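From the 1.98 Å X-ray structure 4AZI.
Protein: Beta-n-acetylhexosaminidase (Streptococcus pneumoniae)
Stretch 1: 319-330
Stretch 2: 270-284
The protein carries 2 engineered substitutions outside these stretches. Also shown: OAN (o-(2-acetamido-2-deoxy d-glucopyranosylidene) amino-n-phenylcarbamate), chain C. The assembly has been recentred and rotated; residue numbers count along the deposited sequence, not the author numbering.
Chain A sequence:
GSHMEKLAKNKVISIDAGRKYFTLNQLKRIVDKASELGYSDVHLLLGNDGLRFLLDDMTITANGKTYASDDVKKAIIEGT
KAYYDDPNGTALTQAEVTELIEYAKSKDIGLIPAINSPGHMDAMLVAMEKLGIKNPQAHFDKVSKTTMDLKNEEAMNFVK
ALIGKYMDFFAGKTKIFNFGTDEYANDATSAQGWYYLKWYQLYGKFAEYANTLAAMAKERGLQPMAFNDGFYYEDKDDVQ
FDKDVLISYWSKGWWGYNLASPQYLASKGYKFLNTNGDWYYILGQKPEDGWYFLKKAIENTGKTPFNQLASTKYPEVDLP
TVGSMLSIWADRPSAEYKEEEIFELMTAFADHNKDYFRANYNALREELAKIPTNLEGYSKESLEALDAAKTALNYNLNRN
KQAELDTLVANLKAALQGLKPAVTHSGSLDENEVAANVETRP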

ATOM      1  N   LEU A 319      -2.715  -9.834 -19.058  1.00 16.60           N
ATOM      2  CA  LEU A 319      -2.546 -10.665 -17.879  1.00 16.56           C
ATOM      3  C   LEU A 319      -3.536 -10.267 -16.785  1.00 16.63           C
ATOM      4  O   LEU A 319      -3.762  -9.075 -16.564  1.00 17.63           O
ATOM      5  CB  LEU A 319      -1.103 -10.557 -17.362  1.00 16.09           C
ATOM      6  CG  LEU A 319       0.024 -11.034 -18.291  1.00 16.31           C
ATOM      7  CD1 LEU A 319       1.388 -10.565 -17.807  1.00 15.80           C
ATOM      8  CD2 LEU A 319       0.013 -12.553 -18.426  1.00 16.62           C
ATOM      9  N   PRO A 320      -4.127 -11.259 -16.097  1.00 17.04           N
ATOM     10  CA  PRO A 320      -5.095 -10.980 -15.034  1.00 16.79           C
ATOM     11  C   PRO A 320      -4.539 -10.106 -13.918  1.00 16.51           C
ATOM     12  O   PRO A 320      -3.501 -10.404 -13.323  1.00 17.20           O
ATOM     13  CB  PRO A 320      -5.456 -12.377 -14.511  1.00 17.28           C
ATOM     14  CG  PRO A 320      -5.285 -13.251 -15.709  1.00 17.21           C
ATOM     15  CD  PRO A 320      -4.077 -12.702 -16.416  1.00 17.05           C
ATOM     16  N   THR A 321      -5.228  -9.003 -13.677  1.00 15.81           N
ATOM     17  CA  THR A 321      -4.921  -8.129 -12.562  1.00 15.01           C
ATOM     18  C   THR A 321      -6.183  -8.084 -11.724  1.00 14.01           C
ATOM     19  O   THR A 321      -7.271  -8.345 -12.245  1.00 14.83           O
ATOM     20  CB  THR A 321      -4.530  -6.719 -13.036  1.00 14.78           C
ATOM     21  OG1 THR A 321      -5.658  -6.074 -13.653  1.00 14.76           O
ATOM     22  CG2 THR A 321      -3.403  -6.804 -14.034  1.00 14.35           C
ATOM     23  N   VAL A 322      -6.042  -7.823 -10.430  1.00 12.59           N
ATOM     24  CA  VAL A 322      -7.219  -7.630  -9.565  1.00 11.72           C
ATOM     25  C   VAL A 322      -7.622  -6.148  -9.543  1.00 11.37           C
ATOM     26  O   VAL A 322      -8.662  -5.781  -8.988  1.00 11.18           O
ATOM     27  CB  VAL A 322      -6.994  -8.157  -8.125  1.00 11.41           C
ATOM     28  CG1 VAL A 322      -6.648  -9.641  -8.133  1.00 11.22           C
ATOM     29  CG2 VAL A 322      -5.924  -7.341  -7.397  1.00 10.81           C
ATOM     30  N   GLY A 323      -6.789  -5.310 -10.161  1.00 10.93           N
ATOM     31  CA  GLY A 323      -6.988  -3.866 -10.185  1.00 10.49           C
ATOM     32  C   GLY A 323      -5.670  -3.118 -10.289  1.00 10.34           C
ATOM     33  O   GLY A 323      -4.645  -3.706 -10.615  1.00 10.07           O
ATOM     34  N   SER A 324      -5.697  -1.824  -9.974  1.00 10.12           N
ATOM     35  CA  SER A 324      -4.547  -0.961 -10.167  1.00 10.24           C
ATOM     36  C   SER A 324      -4.351   0.015  -9.020  1.00 10.29           C
ATOM     37  O   SER A 324      -5.314   0.409  -8.346  1.00 10.36           O
ATOM     38  CB  SER A 324      -4.680  -0.184 -11.484  1.00 10.32           C
ATOM     39  OG  SER A 324      -4.499  -1.034 -12.597  1.00 10.17           O
ATOM     40  N   MET A 325      -3.097   0.406  -8.819  1.00 10.28           N
ATOM     41  CA  MET A 325      -2.719   1.296  -7.736  1.00 10.29           C
ATOM     42  C   MET A 325      -1.826   2.438  -8.235  1.00 10.21           C
ATOM     43  O   MET A 325      -0.829   2.204  -8.906  1.00  9.99           O
ATOM     44  CB  MET A 325      -2.006   0.493  -6.645  1.00 10.29           C
ATOM     45  CG  MET A 325      -1.518   1.314  -5.460  1.00 10.25           C
ATOM     46  SD  MET A 325      -1.387   0.319  -3.958  1.00 10.46           S
ATOM     47  CE  MET A 325       0.081  -0.645  -4.292  1.00 10.05           C
ATOM     48  N   LEU A 326      -2.212   3.669  -7.911  1.00 10.34           N
ATOM     49  CA  LEU A 326      -1.386   4.849  -8.164  1.00 10.51           C
ATOM     50  C   LEU A 326      -0.674   5.234  -6.859  1.00 10.24           C
ATOM     51  O   LEU A 326      -1.285   5.211  -5.782  1.00 10.12           O
ATOM     52  CB  LEU A 326      -2.240   6.001  -8.709  1.00 10.76           C
ATOM     53  CG  LEU A 326      -1.550   7.317  -9.079  1.00 11.16           C
ATOM     54  CD1 LEU A 326      -2.119   7.879 -10.374  1.00 11.48           C
ATOM     55  CD2 LEU A 326      -1.677   8.328  -7.948  1.00 11.36           C
ATOM     56  N   SER A 327       0.606   5.588  -6.956  1.00 10.04           N
ATOM     57  CA  SER A 327       1.463   5.650  -5.775  1.00 10.06           C
ATOM     58  C   SER A 327       2.141   6.994  -5.529  1.00 10.25           C
ATOM     59  O   SER A 327       2.809   7.543  -6.418  1.00 10.17           O
ATOM     60  CB  SER A 327       2.526   4.556  -5.823  1.00 10.09           C
ATOM     61  OG  SER A 327       1.979   3.293  -6.159  1.00 10.22           O
ATOM     62  N   ILE A 328       1.978   7.488  -4.298  1.00 10.26           N
ATOM     63  CA  ILE A 328       2.564   8.753  -3.845  1.00 10.39           C
ATOM     64  C   ILE A 328       3.706   8.445  -2.877  1.00 10.62           C
ATOM     65  O   ILE A 328       3.478   7.884  -1.807  1.00 10.75           O
ATOM     66  CB  ILE A 328       1.520   9.656  -3.146  1.00 10.31           C
ATOM     67  CG1 ILE A 328       0.251   9.836  -4.002  1.00 10.29           C
ATOM     68  CG2 ILE A 328       2.119  11.018  -2.800  1.00 10.31           C
ATOM     69  CD1 ILE A 328       0.480  10.289  -5.442  1.00 10.38           C
ATOM     70  N   TRP A 329       4.931   8.789  -3.257  1.00 11.10           N
ATOM     71  CA  TRP A 329       6.095   8.442  -2.433  1.00 11.55           C
ATOM     72  C   TRP A 329       6.735   9.631  -1.763  1.00 12.00           C
ATOM     73  O   TRP A 329       6.591  10.768  -2.218  1.00 12.54           O
ATOM     74  CB  TRP A 329       7.124   7.669  -3.245  1.00 11.19           C
ATOM     75  CG  TRP A 329       6.612   6.382  -3.860  1.00 10.94           C
ATOM     76  CD1 TRP A 329       6.179   6.190  -5.169  1.00 10.83           C
ATOM     77  CD2 TRP A 329       6.489   5.055  -3.220  1.00 11.03           C
ATOM     78  NE1 TRP A 329       5.809   4.882  -5.378  1.00 10.93           N
ATOM     79  CE2 TRP A 329       5.960   4.151  -4.249  1.00 10.83           C
ATOM     80  CE3 TRP A 329       6.733   4.553  -1.942  1.00 10.95           C
ATOM     81  CZ2 TRP A 329       5.709   2.806  -3.994  1.00 11.14           C
ATOM     82  CZ3 TRP A 329       6.478   3.187  -1.697  1.00 11.11           C
ATOM     83  CH2 TRP A 329       5.982   2.339  -2.698  1.00 11.02           C
ATOM     84  N   ALA A 330       7.454   9.375  -0.671  1.00 12.45           N
ATOM     85  CA  ALA A 330       8.051  10.441   0.115  1.00 12.96           C
ATOM     86  C   ALA A 330       9.578  10.391   0.224  1.00 13.56           C
ATOM     87  O   ALA A 330      10.128  10.755   1.270  1.00 13.73           O
ATOM     88  CB  ALA A 330       7.413  10.477   1.495  1.00 13.16           C
TER
HETATM   89  CAH OAN C2038       8.392  -0.675  -4.679  1.00 10.13           C
HETATM   90  CAG OAN C2038       8.941   0.740  -4.913  1.00 10.25           C
HETATM   91  OAN OAN C2038       8.377   1.499  -5.688  1.00 10.06           O
HETATM   92  NAI OAN C2038      10.048   1.046  -4.233  1.00 10.69           N
HETATM   93  CAB OAN C2038      10.742   2.350  -4.290  1.00 11.33           C
HETATM   94  CAC OAN C2038      10.069   3.333  -3.331  1.00 11.22           C
HETATM   95  OAJ OAN C2038      10.566   3.116  -2.004  1.00 11.11           O
HETATM   96  CAD OAN C2038      10.326   4.774  -3.748  1.00 11.61           C
HETATM   97  OAK OAN C2038       9.692   5.614  -2.794  1.00 11.78           O
HETATM   98  CAE OAN C2038       9.716   5.017  -5.137  1.00 11.69           C
HETATM   99  CAF OAN C2038       9.947   6.423  -5.701  1.00 12.02           C
HETATM  100  OAM OAN C2038      11.341   6.640  -5.941  1.00 12.22           O
HETATM  101  OAL OAN C2038      10.174   4.060  -6.129  1.00 11.82           O
HETATM  102  CAA OAN C2038      10.806   2.915  -5.725  1.00 11.89           C
HETATM  103  NAY OAN C2038      11.493   2.267  -6.641  1.00 13.01           N
HETATM  104  OAQ OAN C2038      11.510   2.825  -7.885  1.00 14.48           O
HETATM  105  CAP OAN C2038      12.655   2.593  -8.593  1.00 14.97           C
HETATM  106  OAR OAN C2038      12.745   2.994  -9.755  1.00 14.75           O
HETATM  107  NAO OAN C2038      13.635   1.933  -7.956  1.00 16.09           N
HETATM  108  CAS OAN C2038      14.811   1.575  -8.493  1.00 17.22           C
HETATM  109  CAT OAN C2038      15.207   0.243  -8.373  1.00 17.14           C
HETATM  110  CAU OAN C2038      16.422  -0.185  -8.908  1.00 17.41           C
HETATM  111  CAV OAN C2038      17.248   0.720  -9.572  1.00 17.79           C
HETATM  112  CAW OAN C2038      16.860   2.061  -9.696  1.00 17.97           C
HETATM  113  CAX OAN C2038      15.645   2.491  -9.156  1.00 17.48           C
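Stretch 2 (270-284) YKFLNTNGDWYYILG

The parallel pairing of these two stretches is interrupted midway, and a single water fills the gap. Residues 270-284 run alongside 319-330 in the same direction, first as a strand ending at Asn-274 and again as a strand ending at Ile-282, while the strand that ends at Trp-329 runs on beside both. Between the two segments the second chain bulges out through Asn-276 and a 3-10 turn at Gly-277 and Asp-278. There the water donates to Asn-276 O (2.9 Å) and Met-325 O (2.7 Å) and accepts from Ser-327 OG (2.9 Å), so it links the strands where no direct backbone hydrogen bond does.

The bulge is itself held in shape: Asp-278 N donates to the side-chain Asn-276 OD1 at 3.0 Å, and Trp-279 N to the backbone Asn-276 O at 2.9 Å. Trp-279 O is buried by the contact and has no polar partner in the model; Leu-326 CG lies 3.5 Å from it.

Before the break, the hydrogen bonds alternate as parallel strands require. Val-322 N donates to Phe-272 O at 2.8 Å, Asn-274 N to Gly-323 O at 2.9 Å, and Met-325 N to Asn-274 O at 2.8 Å. Ser-324 and Asn-274 lie abreast, their CA atoms 4.3 Å apart. The axes here approach to 4.5 Å with 38° between their directions. After the break the ladder resumes: Tyr-281 N to Ser-327 O at 3.0 Å, Trp-329 N to Tyr-281 O at 2.8 Å, and Leu-283 N to Trp-329 O at 3.1 Å. The alignment is closer in this part, with a crossing angle of -16° and axes 4.7 Å apart.

Gly-323 follows the corner in the chain at Val-322. Its phi/psi of 151/-163 would jam a CB against the preceding carbonyl oxygen, so the backbone alone calls for glycine. Leu-273 packs close to this bare position, its CD1 3.6 Å from Gly-323 C, while its CD2 lies 3.8 Å from Met-325 CE.

Side chains sort by face. Ile-328 and Tyr-281 share one, where Ile-328 CD1 meets Tyr-281 CB at 4.2 Å; just beyond, Ile-328 CG2 reaches Leu-283 CD2 at 3.6 Å. Trp-279 points toward the first strand, and its CB rests 3.8 Å from Leu-326 CD1.

Trp-329, Ile-282 and Tyr-280 are directed to the opposite face, which carries the ligand. The edge of the Trp-329 indole meets the face of the Tyr-280 ring, with NE1 of Trp-329 3.3 Å from CD1 of Tyr-280 and planes at 66°. One face of the indole lies under the sugar ring of OAN, and Tyr-280 OH donates a 2.6 Å hydrogen bond to the ligand's acetamide oxygen, atom OAN. In a hexosaminidase, this places the strand pairing directly at the sugar site. The rule to read here is that one aromatic residue from each stretch, on the same face, meets edge-to-face and contacts one ligand.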

ATOM      1  N   TYR A 270       0.666 -16.501 -10.284  1.00 12.92           N
ATOM      2  CA  TYR A 270       0.476 -15.282  -9.483  1.00 13.08           C
ATOM      3  C   TYR A 270      -0.617 -14.355 -10.009  1.00 13.64           C
ATOM      4  O   TYR A 270      -0.885 -14.322 -11.208  1.00 13.79           O
ATOM      5  CB  TYR A 270       1.786 -14.511  -9.347  1.00 12.97           C
ATOM      6  CG  TYR A 270       2.759 -15.139  -8.383  1.00 12.50           C
ATOM      7  CD1 TYR A 270       2.479 -15.175  -7.027  1.00 12.61           C
ATOM      8  CD2 TYR A 270       3.958 -15.700  -8.825  1.00 12.57           C
ATOM      9  CE1 TYR A 270       3.360 -15.728  -6.125  1.00 12.27           C
ATOM     10  CE2 TYR A 270       4.848 -16.274  -7.927  1.00 12.41           C
ATOM     11  CZ  TYR A 270       4.536 -16.279  -6.572  1.00 12.36           C
ATOM     12  OH  TYR A 270       5.383 -16.832  -5.649  1.00 11.95           O
ATOM     13  N   LYS A 271      -1.247 -13.617  -9.096  1.00 13.85           N
ATOM     14  CA  LYS A 271      -2.193 -12.561  -9.456  1.00 13.79           C
ATOM     15  C   LYS A 271      -1.583 -11.210  -9.114  1.00 13.03           C
ATOM     16  O   LYS A 271      -0.790 -11.115  -8.183  1.00 12.77           O
ATOM     17  CB  LYS A 271      -3.506 -12.746  -8.709  1.00 15.01           C
ATOM     18  CG  LYS A 271      -4.260 -13.998  -9.126  1.00 16.42           C
ATOM     19  CD  LYS A 271      -4.827 -14.727  -7.928  1.00 17.71           C
ATOM     20  CE  LYS A 271      -6.209 -14.209  -7.550  1.00 18.07           C
ATOM     21  NZ  LYS A 271      -7.292 -14.725  -8.436  1.00 19.68           N
ATOM     22  N   PHE A 272      -1.959 -10.176  -9.864  1.00 12.00           N
ATOM     23  CA  PHE A 272      -1.277  -8.889  -9.790  1.00 11.32           C
ATOM     24  C   PHE A 272      -2.179  -7.774  -9.315  1.00 10.66           C
ATOM     25  O   PHE A 272      -3.343  -7.723  -9.694  1.00 11.03           O
ATOM     26  CB  PHE A 272      -0.714  -8.490 -11.172  1.00 11.66           C
ATOM     27  CG  PHE A 272       0.294  -9.457 -11.732  1.00 12.11           C
ATOM     28  CD1 PHE A 272       1.566  -9.554 -11.180  1.00 11.80           C
ATOM     29  CD2 PHE A 272      -0.021 -10.251 -12.827  1.00 11.94           C
ATOM     30  CE1 PHE A 272       2.503 -10.427 -11.696  1.00 12.22           C
ATOM     31  CE2 PHE A 272       0.913 -11.131 -13.348  1.00 12.38           C
ATOM     32  CZ  PHE A 272       2.178 -11.219 -12.781  1.00 12.10           C
ATOM     33  N   LEU A 273      -1.630  -6.890  -8.489  1.00  9.63           N
ATOM     34  CA  LEU A 273      -2.175  -5.555  -8.315  1.00  8.99           C
ATOM     35  C   LEU A 273      -1.270  -4.636  -9.142  1.00  8.66           C
ATOM     36  O   LEU A 273      -0.081  -4.486  -8.823  1.00  8.21           O
ATOM     37  CB  LEU A 273      -2.199  -5.135  -6.841  1.00  8.66           C
ATOM     38  CG  LEU A 273      -2.686  -3.690  -6.561  1.00  8.99           C
ATOM     39  CD1 LEU A 273      -4.113  -3.462  -7.056  1.00  8.95           C
ATOM     40  CD2 LEU A 273      -2.564  -3.322  -5.087  1.00  8.42           C
ATOM     41  N   ASN A 274      -1.827  -4.081 -10.227  1.00  8.18           N
ATOM     42  CA  ASN A 274      -1.059  -3.278 -11.200  1.00  8.16           C
ATOM     43  C   ASN A 274      -0.619  -1.940 -10.606  1.00  8.14           C
ATOM     44  O   ASN A 274      -1.379  -0.979 -10.576  1.00  8.10           O
ATOM     45  CB  ASN A 274      -1.866  -3.080 -12.494  1.00  7.94           C
ATOM     46  CG  ASN A 274      -1.099  -2.320 -13.578  1.00  8.05           C
ATOM     47  OD1 ASN A 274       0.109  -2.084 -13.474  1.00  8.07           O
ATOM     48  ND2 ASN A 274      -1.810  -1.940 -14.633  1.00  7.61           N
ATOM     49  N   THR A 275       0.628  -1.907 -10.152  1.00  8.11           N
ATOM     50  CA  THR A 275       1.181  -0.797  -9.399  1.00  8.19           C
ATOM     51  C   THR A 275       2.238  -0.098 -10.249  1.00  8.31           C
ATOM     52  O   THR A 275       3.364   0.142  -9.807  1.00  8.16           O
ATOM     53  CB  THR A 275       1.780  -1.331  -8.087  1.00  8.15           C
ATOM     54  OG1 THR A 275       0.786  -2.130  -7.428  1.00  8.43           O
ATOM     55  CG2 THR A 275       2.220  -0.206  -7.150  1.00  8.41           C
ATOM     56  N   ASN A 276       1.854   0.231 -11.481  1.00  8.49           N
ATOM     57  CA  ASN A 276       2.807   0.678 -12.495  1.00  8.86           C
ATOM     58  C   ASN A 276       3.624   1.868 -12.054  1.00  8.94           C
ATOM     59  O   ASN A 276       3.063   2.875 -11.639  1.00  9.01           O
ATOM     60  CB  ASN A 276       2.074   1.020 -13.786  1.00  8.91           C
ATOM     61  CG  ASN A 276       2.938   0.828 -15.001  1.00  8.77           C
ATOM     62  OD1 ASN A 276       4.101   1.212 -15.013  1.00  8.80           O
ATOM     63  ND2 ASN A 276       2.375   0.208 -16.031  1.00  9.23           N
ATOM     64  N   GLY A 277       4.947   1.737 -12.126  1.00  9.32           N
ATOM     65  CA  GLY A 277       5.872   2.850 -11.886  1.00  9.56           C
ATOM     66  C   GLY A 277       5.541   4.086 -12.716  1.00  9.90           C
ATOM     67  O   GLY A 277       5.895   5.210 -12.351  1.00 10.04           O
ATOM     68  N   ASP A 278       4.835   3.881 -13.822  1.00 10.31           N
ATOM     69  CA  ASP A 278       4.372   4.984 -14.671  1.00 10.79           C
ATOM     70  C   ASP A 278       3.540   6.000 -13.887  1.00 10.76           C
ATOM     71  O   ASP A 278       3.520   7.183 -14.214  1.00 10.93           O
ATOM     72  CB  ASP A 278       3.542   4.427 -15.840  1.00 10.89           C
ATOM     73  CG  ASP A 278       4.397   3.804 -16.934  1.00 11.23           C
ATOM     74  OD1 ASP A 278       5.646   3.858 -16.834  1.00 11.64           O
ATOM     75  OD2 ASP A 278       3.816   3.255 -17.897  1.00 11.28           O
ATOM     76  N   TRP A 279       2.850   5.525 -12.852  1.00 11.23           N
ATOM     77  CA  TRP A 279       1.969   6.377 -12.047  1.00 11.47           C
ATOM     78  C   TRP A 279       2.574   6.883 -10.743  1.00 11.57           C
ATOM     79  O   TRP A 279       1.852   7.409  -9.890  1.00 11.83           O
ATOM     80  CB  TRP A 279       0.627   5.667 -11.800  1.00 11.44           C
ATOM     81  CG  TRP A 279      -0.045   5.174 -13.069  1.00 11.62           C
ATOM     82  CD1 TRP A 279      -0.186   5.854 -14.273  1.00 11.65           C
ATOM     83  CD2 TRP A 279      -0.704   3.875 -13.290  1.00 11.55           C
ATOM     84  NE1 TRP A 279      -0.847   5.082 -15.200  1.00 11.97           N
ATOM     85  CE2 TRP A 279      -1.189   3.889 -14.675  1.00 11.72           C
ATOM     86  CE3 TRP A 279      -0.918   2.738 -12.513  1.00 11.58           C
ATOM     87  CZ2 TRP A 279      -1.861   2.803 -15.235  1.00 11.74           C
ATOM     88  CZ3 TRP A 279      -1.592   1.650 -13.087  1.00 11.64           C
ATOM     89  CH2 TRP A 279      -2.061   1.689 -14.412  1.00 11.59           C
ATOM     90  N   TYR A 280       3.891   6.744 -10.575  1.00 11.39           N
ATOM     91  CA  TYR A 280       4.583   7.183  -9.350  1.00 11.51           C
ATOM     92  C   TYR A 280       4.730   8.713  -9.297  1.00 12.02           C
ATOM     93  O   TYR A 280       5.022   9.341 -10.315  1.00 12.37           O
ATOM     94  CB  TYR A 280       5.983   6.559  -9.273  1.00 11.08           C
ATOM     95  CG  TYR A 280       6.068   5.136  -8.742  1.00 10.92           C
ATOM     96  CD1 TYR A 280       4.922   4.356  -8.560  1.00 10.78           C
ATOM     97  CD2 TYR A 280       7.303   4.566  -8.438  1.00 10.72           C
ATOM     98  CE1 TYR A 280       5.006   3.050  -8.080  1.00 10.73           C
ATOM     99  CE2 TYR A 280       7.397   3.267  -7.959  1.00 10.65           C
ATOM    100  CZ  TYR A 280       6.248   2.518  -7.767  1.00 10.88           C
ATOM    101  OH  TYR A 280       6.341   1.223  -7.281  1.00 10.99           O
ATOM    102  N   TYR A 281       4.540   9.295  -8.116  1.00 12.33           N
ATOM    103  CA  TYR A 281       4.892  10.703  -7.864  1.00 12.72           C
ATOM    104  C   TYR A 281       5.608  10.858  -6.528  1.00 12.90           C
ATOM    105  O   TYR A 281       5.094  10.419  -5.499  1.00 12.83           O
ATOM    106  CB  TYR A 281       3.670  11.627  -7.893  1.00 12.61           C
ATOM    107  CG  TYR A 281       3.998  13.055  -7.462  1.00 12.80           C
ATOM    108  CD1 TYR A 281       4.982  13.799  -8.128  1.00 12.92           C
ATOM    109  CD2 TYR A 281       3.343  13.651  -6.378  1.00 12.84           C
ATOM    110  CE1 TYR A 281       5.297  15.091  -7.731  1.00 13.15           C
ATOM    111  CE2 TYR A 281       3.649  14.951  -5.976  1.00 13.03           C
ATOM    112  CZ  TYR A 281       4.627  15.667  -6.660  1.00 12.99           C
ATOM    113  OH  TYR A 281       4.944  16.956  -6.274  1.00 13.53           O
ATOM    114  N   ILE A 282       6.788  11.480  -6.561  1.00 13.10           N
ATOM    115  CA  ILE A 282       7.559  11.794  -5.356  1.00 13.38           C
ATOM    116  C   ILE A 282       7.258  13.241  -5.000  1.00 13.98           C
ATOM    117  O   ILE A 282       7.427  14.133  -5.840  1.00 13.82           O
ATOM    118  CB  ILE A 282       9.086  11.602  -5.580  1.00 13.47           C
ATOM    119  CG1 ILE A 282       9.418  10.126  -5.865  1.00 13.17           C
ATOM    120  CG2 ILE A 282       9.887  12.104  -4.382  1.00 12.89           C
ATOM    121  CD1 ILE A 282      10.768   9.913  -6.536  1.00 13.30           C
ATOM    122  N   LEU A 283       6.801  13.474  -3.769  1.00 14.16           N
ATOM    123  CA  LEU A 283       6.481  14.829  -3.308  1.00 14.76           C
ATOM    124  C   LEU A 283       7.631  15.790  -3.602  1.00 15.36           C
ATOM    125  O   LEU A 283       8.782  15.525  -3.235  1.00 15.38           O
ATOM    126  CB  LEU A 283       6.167  14.847  -1.804  1.00 14.32           C
ATOM    127  CG  LEU A 283       5.076  13.947  -1.209  1.00 14.36           C
ATOM    128  CD1 LEU A 283       4.887  14.277   0.270  1.00 14.00           C
ATOM    129  CD2 LEU A 283       3.753  14.064  -1.955  1.00 14.03           C
ATOM    130  N   GLY A 284       7.310  16.888  -4.284  1.00 16.46           N
ATOM    131  CA  GLY A 284       8.285  17.931  -4.610  1.00 17.43           C
ATOM    132  C   GLY A 284       9.176  17.661  -5.812  1.00 18.43           C
ATOM    133  O   GLY A 284      10.012  18.498  -6.163  1.00 18.39           O
TER
HETATM  134  O   HOH W   1      -2.283 -13.070 -13.334  1.00 26.24           O
HETATM  135  O   HOH W   2      -4.836 -11.061 -10.968  1.00 21.63           O
HETATM  136  O   HOH W   3       1.724   3.203  -9.047  1.00  7.50           O